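Local atomic coordinates of UDP-4-amino-4,6-dideoxy-N-acetyl-beta-L-altrosamine transaminase (Helicobacter pylori, PDB entry 2FNU), a protein that catalyses the PLP-dependent transamination of UDP-2-acetamido-2,6-dideoxy-beta-L-arabino-hex-4-ulose, the second step in making pseudaminic acid, a sialic-acid-like sugar that modifies flagellin. Residues P268-L273 with Y286-H291; K293-K298 with Y341-S346. All coordinates share one frame; numbering follows the deposited sequence.

Contact 1. Residues P268-L273 with Y286-H291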
loop_
_atom_site.group_PDB
_atom_site.type_symbol
_atom_site.label_atom_id
_atom_site.label_comp_id
_atom_site.label_asym_id
_atom_site.label_seq_id
_atom_site.Cartn_x
_atom_site.Cartn_y
_atom_site.Cartn_z
ATOM N N PRO B 268 -41.626 -9.260 13.747
ATOM C CA PRO B 268 -41.484 -9.305 15.203
ATOM C C PRO B 268 -40.057 -9.517 15.761
ATOM O O PRO B 268 -39.871 -9.486 16.986
ATOM C CB PRO B 268 -42.368 -10.498 15.581
ATOM C CG PRO B 268 -42.254 -11.413 14.427
ATOM C CD PRO B 268 -42.122 -10.536 13.198
ATOM N N TYR B 269 -39.060 -9.683 14.889
ATOM C CA TYR B 269 -37.740 -10.184 15.322
ATOM C C TYR B 269 -36.624 -9.143 15.364
ATOM O O TYR B 269 -35.723 -9.236 16.208
ATOM C CB TYR B 269 -37.270 -11.302 14.404
ATOM C CG TYR B 269 -38.307 -12.371 14.132
ATOM C CD1 TYR B 269 -38.760 -13.215 15.150
ATOM C CD2 TYR B 269 -38.830 -12.529 12.861
ATOM C CE1 TYR B 269 -39.714 -14.206 14.890
ATOM C CE2 TYR B 269 -39.774 -13.508 12.588
ATOM C CZ TYR B 269 -40.206 -14.343 13.605
ATOM O OH TYR B 269 -41.141 -15.318 13.326
ATOM N N PHE B 270 -36.656 -8.182 14.443
ATOM C CA PHE B 270 -35.551 -7.226 14.326
ATOM C C PHE B 270 -36.013 -5.957 13.648
ATOM O O PHE B 270 -37.073 -5.946 13.009
ATOM C CB PHE B 270 -34.371 -7.829 13.537
ATOM C CG PHE B 270 -34.763 -8.407 12.202
ATOM C CD1 PHE B 270 -34.997 -7.577 11.099
ATOM C CD2 PHE B 270 -34.915 -9.782 12.055
ATOM C CE1 PHE B 270 -35.380 -8.118 9.874
ATOM C CE2 PHE B 270 -35.315 -10.340 10.832
ATOM C CZ PHE B 270 -35.535 -9.504 9.738
ATOM N N THR B 271 -35.201 -4.907 13.768
ATOM C CA THR B 271 -35.495 -3.601 13.173
ATOM C C THR B 271 -34.450 -3.284 12.091
ATOM O O THR B 271 -33.292 -3.085 12.417
ATOM C CB THR B 271 -35.451 -2.497 14.260
ATOM O OG1 THR B 271 -36.379 -2.826 15.314
ATOM C CG2 THR B 271 -35.791 -1.117 13.687
ATOM N N PRO B 272 -34.876 -3.191 10.811
ATOM C CA PRO B 272 -33.932 -2.732 9.802
ATOM C C PRO B 272 -33.661 -1.239 9.990
ATOM O O PRO B 272 -34.564 -0.464 10.360
ATOM C CB PRO B 272 -34.674 -2.953 8.478
ATOM C CG PRO B 272 -35.878 -3.774 8.824
ATOM C CD PRO B 272 -36.201 -3.482 10.234
ATOM N N LEU B 273 -32.434 -0.820 9.702
ATOM C CA LEU B 273 -32.099 0.599 9.809
ATOM C C LEU B 273 -32.494 1.378 8.557
ATOM O O LEU B 273 -32.708 2.590 8.624
ATOM C CB LEU B 273 -30.599 0.777 10.059
ATOM C CG LEU B 273 -30.073 0.325 11.428
ATOM C CD1 LEU B 273 -28.575 0.649 11.538
ATOM C CD2 LEU B 273 -30.844 1.001 12.563
ATOM N N TYR B 286 -26.555 -3.404 4.693
ATOM C CA TYR B 286 -27.972 -3.409 5.073
ATOM C C TYR B 286 -28.036 -4.010 6.482
ATOM O O TYR B 286 -28.094 -5.237 6.628
ATOM C CB TYR B 286 -28.816 -4.260 4.105
ATOM C CG TYR B 286 -30.284 -4.177 4.425
ATOM C CD1 TYR B 286 -31.081 -3.183 3.850
ATOM C CD2 TYR B 286 -30.864 -5.053 5.348
ATOM C CE1 TYR B 286 -32.455 -3.086 4.154
ATOM C CE2 TYR B 286 -32.213 -4.948 5.665
ATOM C CZ TYR B 286 -32.993 -3.971 5.064
ATOM O OH TYR B 286 -34.336 -3.865 5.369
ATOM N N PRO B 287 -27.931 -3.164 7.523
ATOM C CA PRO B 287 -27.965 -3.653 8.907
ATOM C C PRO B 287 -29.368 -3.906 9.425
ATOM O O PRO B 287 -30.290 -3.117 9.168
ATOM C CB PRO B 287 -27.347 -2.492 9.722
ATOM C CG PRO B 287 -26.773 -1.537 8.691
ATOM C CD PRO B 287 -27.637 -1.721 7.461
ATOM N N ILE B 288 -29.505 -4.999 10.172
ATOM C CA ILE B 288 -30.708 -5.195 10.977
ATOM C C ILE B 288 -30.283 -5.309 12.440
ATOM O O ILE B 288 -29.171 -5.792 12.729
ATOM C CB ILE B 288 -31.516 -6.457 10.549
ATOM C CG1 ILE B 288 -30.688 -7.737 10.774
ATOM C CG2 ILE B 288 -32.010 -6.323 9.105
ATOM C CD1 ILE B 288 -31.471 -9.049 10.498
ATOM N N LEU B 289 -31.153 -4.871 13.352
ATOM C CA LEU B 289 -30.872 -4.948 14.792
ATOM C C LEU B 289 -31.853 -5.900 15.474
ATOM O O LEU B 289 -33.056 -5.619 15.529
ATOM C CB LEU B 289 -30.955 -3.563 15.460
ATOM C CG LEU B 289 -30.015 -2.485 14.929
ATOM C CD1 LEU B 289 -30.339 -1.163 15.610
ATOM C CD2 LEU B 289 -28.581 -2.906 15.179
ATOM N N MET B 290 -31.345 -7.024 15.983
ATOM C CA MET B 290 -32.191 -8.040 16.633
ATOM C C MET B 290 -32.808 -7.544 17.916
ATOM O O MET B 290 -32.198 -6.767 18.645
ATOM C CB MET B 290 -31.353 -9.260 17.042
ATOM C CG MET B 290 -30.569 -9.928 15.958
ATOM S SD MET B 290 -29.905 -11.511 16.544
ATOM C CE MET B 290 -29.045 -11.138 18.066
ATOM N N HIS B 291 -33.998 -8.055 18.229
ATOM C CA HIS B 291 -34.566 -7.876 19.565
ATOM C C HIS B 291 -33.604 -8.458 20.598
ATOM O O HIS B 291 -32.934 -9.466 20.344
ATOM C CB HIS B 291 -35.915 -8.594 19.630
ATOM C CG HIS B 291 -36.668 -8.373 20.909
ATOM N ND1 HIS B 291 -37.833 -7.638 20.970
ATOM C CD2 HIS B 291 -36.427 -8.798 22.173
ATOM C CE1 HIS B 291 -38.276 -7.619 22.215
ATOM N NE2 HIS B 291 -37.439 -8.312 22.965
HETATM O O HOH W 1 -34.947 -4.418 17.220
#
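Strands 270-272 and 286-290 are antiparallel neighbours in the small C-terminal sheet of a fold type I PLP aminotransferase, the fold of the DegT/DnrJ/EryC1 family. T271 and L289 form the hydrogen-bonded pair. T271 N gives to L289 O over 2.9 Å, and L289 N returns a bond to T271 O. H291 N to Y269 O and L273 N to P287 O extend the pairing, nearly straight at 168° each.

The tight side carries F270, P272, I288 and M290. I288 CD1 sits over the centre of the F270 ring, 3.7 Å from the centroid, a CH-pi contact. F270 CG and I288 CG1 both take the crowded position between backbone N and carbonyl carbon (chi1 52° and 63°). Y286 OH lies 3.3 Å from P272 CB but is hydrogen-bonded to D261. Helices 246-264 and 355-370 pack here.

On the other side L273 CD2 meets L289 CD1 at 3.8 Å. L273 CD1 meets P287 CB at 3.8 Å, the side chains crossing at about a right angle. The loose, solvent side is at exposed T271. The helix side is thus held by apolar and CH-pi contacts, while the T271 side mixes leucine packing with a water that bridges T271 OG1 and L289 O.

Contact 2. Residues K293-K298 with Y341-S346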
loop_
_atom_site.group_PDB
_atom_site.type_symbol
_atom_site.label_atom_id
_atom_site.label_comp_id
_atom_site.label_asym_id
_atom_site.label_seq_id
_atom_site.Cartn_x
_atom_site.Cartn_y
_atom_site.Cartn_z
ATOM N N LYS B 293 -34.014 -10.280 23.035
ATOM C CA LYS B 293 -34.271 -11.679 23.408
ATOM C C LYS B 293 -33.354 -12.665 22.665
ATOM O O LYS B 293 -33.133 -13.774 23.137
ATOM C CB LYS B 293 -35.761 -12.054 23.246
ATOM C CG LYS B 293 -36.224 -12.316 21.806
ATOM C CD LYS B 293 -37.719 -12.678 21.714
ATOM C CE LYS B 293 -38.608 -11.435 21.803
ATOM N NZ LYS B 293 -40.063 -11.714 21.619
ATOM N N PHE B 294 -32.816 -12.246 21.512
ATOM C CA PHE B 294 -31.948 -13.099 20.692
ATOM C C PHE B 294 -30.442 -12.924 20.951
ATOM O O PHE B 294 -29.621 -13.653 20.379
ATOM C CB PHE B 294 -32.238 -12.858 19.202
ATOM C CG PHE B 294 -33.658 -13.140 18.804
ATOM C CD1 PHE B 294 -34.143 -14.450 18.776
ATOM C CD2 PHE B 294 -34.516 -12.101 18.453
ATOM C CE1 PHE B 294 -35.464 -14.718 18.392
ATOM C CE2 PHE B 294 -35.845 -12.364 18.077
ATOM C CZ PHE B 294 -36.317 -13.675 18.053
ATOM N N PHE B 295 -30.070 -11.974 21.808
ATOM C CA PHE B 295 -28.648 -11.693 22.042
ATOM C C PHE B 295 -27.882 -12.947 22.453
ATOM O O PHE B 295 -26.806 -13.210 21.935
ATOM C CB PHE B 295 -28.445 -10.607 23.106
ATOM C CG PHE B 295 -28.761 -9.196 22.645
ATOM C CD1 PHE B 295 -28.453 -8.123 23.483
ATOM C CD2 PHE B 295 -29.355 -8.929 21.406
ATOM C CE1 PHE B 295 -28.738 -6.812 23.106
ATOM C CE2 PHE B 295 -29.646 -7.618 21.022
ATOM C CZ PHE B 295 -29.349 -6.566 21.876
ATOM N N THR B 296 -28.453 -13.731 23.368
ATOM C CA THR B 296 -27.753 -14.913 23.897
ATOM C C THR B 296 -27.621 -16.045 22.890
ATOM O O THR B 296 -26.752 -16.906 23.043
ATOM C CB THR B 296 -28.417 -15.458 25.196
ATOM O OG1 THR B 296 -29.805 -15.721 24.952
ATOM C CG2 THR B 296 -28.270 -14.448 26.327
ATOM N N CYS B 297 -28.471 -16.064 21.865
ATOM C CA CYS B 297 -28.333 -17.102 20.839
ATOM C C CYS B 297 -27.841 -16.581 19.484
ATOM O O CYS B 297 -28.059 -17.219 18.448
ATOM C CB CYS B 297 -29.625 -17.918 20.695
ATOM S SG CYS B 297 -31.071 -16.961 20.276
ATOM N N LYS B 298 -27.149 -15.442 19.506
ATOM C CA LYS B 298 -26.646 -14.830 18.265
ATOM C C LYS B 298 -25.747 -15.727 17.411
ATOM O O LYS B 298 -25.927 -15.810 16.198
ATOM C CB LYS B 298 -25.932 -13.518 18.533
ATOM C CG LYS B 298 -25.592 -12.816 17.216
ATOM C CD LYS B 298 -25.213 -11.414 17.440
ATOM C CE LYS B 298 -25.162 -10.621 16.129
ATOM N NZ LYS B 298 -24.561 -9.311 16.464
ATOM N N TYR B 341 -23.538 -3.808 18.935
ATOM C CA TYR B 341 -22.791 -4.984 18.468
ATOM C C TYR B 341 -23.578 -6.278 18.677
ATOM O O TYR B 341 -23.631 -7.130 17.794
ATOM C CB TYR B 341 -21.468 -5.041 19.218
ATOM C CG TYR B 341 -20.627 -6.279 19.033
ATOM C CD1 TYR B 341 -20.255 -6.724 17.767
ATOM C CD2 TYR B 341 -20.142 -6.968 20.145
ATOM C CE1 TYR B 341 -19.437 -7.864 17.610
ATOM C CE2 TYR B 341 -19.319 -8.098 20.004
ATOM C CZ TYR B 341 -18.982 -8.536 18.743
ATOM O OH TYR B 341 -18.154 -9.628 18.609
ATOM N N HIS B 342 -24.195 -6.428 19.843
ATOM C CA HIS B 342 -24.943 -7.649 20.112
ATOM C C HIS B 342 -26.124 -7.770 19.166
ATOM O O HIS B 342 -26.441 -8.860 18.707
ATOM C CB HIS B 342 -25.388 -7.705 21.572
ATOM C CG HIS B 342 -24.242 -7.781 22.525
ATOM N ND1 HIS B 342 -24.319 -7.319 23.820
ATOM C CD2 HIS B 342 -22.986 -8.262 22.371
ATOM C CE1 HIS B 342 -23.161 -7.511 24.424
ATOM N NE2 HIS B 342 -22.335 -8.080 23.568
ATOM N N ALA B 343 -26.731 -6.636 18.833
ATOM C CA ALA B 343 -27.958 -6.638 18.024
ATOM C C ALA B 343 -27.716 -6.770 16.519
ATOM O O ALA B 343 -28.568 -7.285 15.782
ATOM C CB ALA B 343 -28.774 -5.378 18.299
ATOM N N GLU B 344 -26.564 -6.305 16.037
ATOM C CA GLU B 344 -26.443 -6.064 14.593
ATOM C C GLU B 344 -26.058 -7.277 13.745
ATOM O O GLU B 344 -25.175 -8.065 14.106
ATOM C CB GLU B 344 -25.424 -4.939 14.341
ATOM C CG GLU B 344 -25.517 -4.292 12.940
ATOM C CD GLU B 344 -24.743 -5.029 11.838
ATOM O OE1 GLU B 344 -23.823 -5.833 12.143
ATOM O OE2 GLU B 344 -25.071 -4.772 10.643
ATOM N N ILE B 345 -26.716 -7.379 12.591
ATOM C CA ILE B 345 -26.367 -8.352 11.548
ATOM C C ILE B 345 -26.442 -7.623 10.222
ATOM O O ILE B 345 -27.425 -6.925 9.965
ATOM C CB ILE B 345 -27.337 -9.550 11.503
ATOM C CG1 ILE B 345 -27.336 -10.279 12.853
ATOM C CG2 ILE B 345 -26.933 -10.501 10.386
ATOM C CD1 ILE B 345 -28.355 -11.440 12.922
ATOM N N SER B 346 -25.397 -7.772 9.400
ATOM C CA SER B 346 -25.378 -7.202 8.054
ATOM C C SER B 346 -25.772 -8.248 7.036
ATOM O O SER B 346 -25.124 -9.285 6.926
ATOM C CB SER B 346 -23.990 -6.667 7.716
ATOM O OG SER B 346 -23.656 -5.633 8.645
#
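Polar contacts centre on the ammonium group of K298. Its CG is anti to the backbone N (chi1 -172°), and the chain is extended from there to NZ. This full reach brings NZ to the backbone where helix 335-343 gives way to strand 344-347. NZ donates to E344 O over 2.7 Å, from above the carbonyl plane. A weak bond of 3.0 Å joins K298 NZ to H342 O. Y341 O also lies 2.7 Å from K298 NZ. Carbonyl oxygens at a helix C-terminus carry partial negative charge, so this setting probably favours the charged lysine. The E344 carboxylate is not in contact with NZ. Its OE2 accepts from S346 OG through the syn lone pair, and its OE1 takes the amide N-H of H315.

Aromatic contacts involve F295. H342 CB lies over one face of its ring, offset toward the rim, 3.7 Å from the centroid. The imidazole stands beyond, its edge turned toward the face of the F295 ring in an offset edge-to-face pair with planes at 62°.

Apolar contacts are few. F295 CE2 touches A343 CB at 3.6 Å. K298 CE passes I345 CG1 at 3.9 Å.

C297 is the N-cap of helix 298-307, so K298 reaches out from that helix's first turn. The contact thus joins the start of helix 298-307, and the loop before it, to the end of helix 335-343 and the start of strand 344-347. K298 also touches M290 of strand 286-290 and V314 of the substrate-binding segment.

How the contacts relate
The centres of contacts 1 and 2 lie about 9 Å apart. Both segments of contact 1 precede contact 2 in the sequence. They share the sheet ordered 270-272, 286-290, 344-347, with 286-290 in the middle. M290 N to A343 O and I288 N to I345 O, both 2.8 Å, are probable hydrogen bonds joining the two. P287 CB also packs against E344 OE2. Contact 1 thus builds one edge of the sheet, and contact 2 ties the helix ends to its other edge. On that edge S346 OG is hydrogen-bonded to ND1 of H315, a substrate-binding residue, so the sheet probably helps position this part of the site.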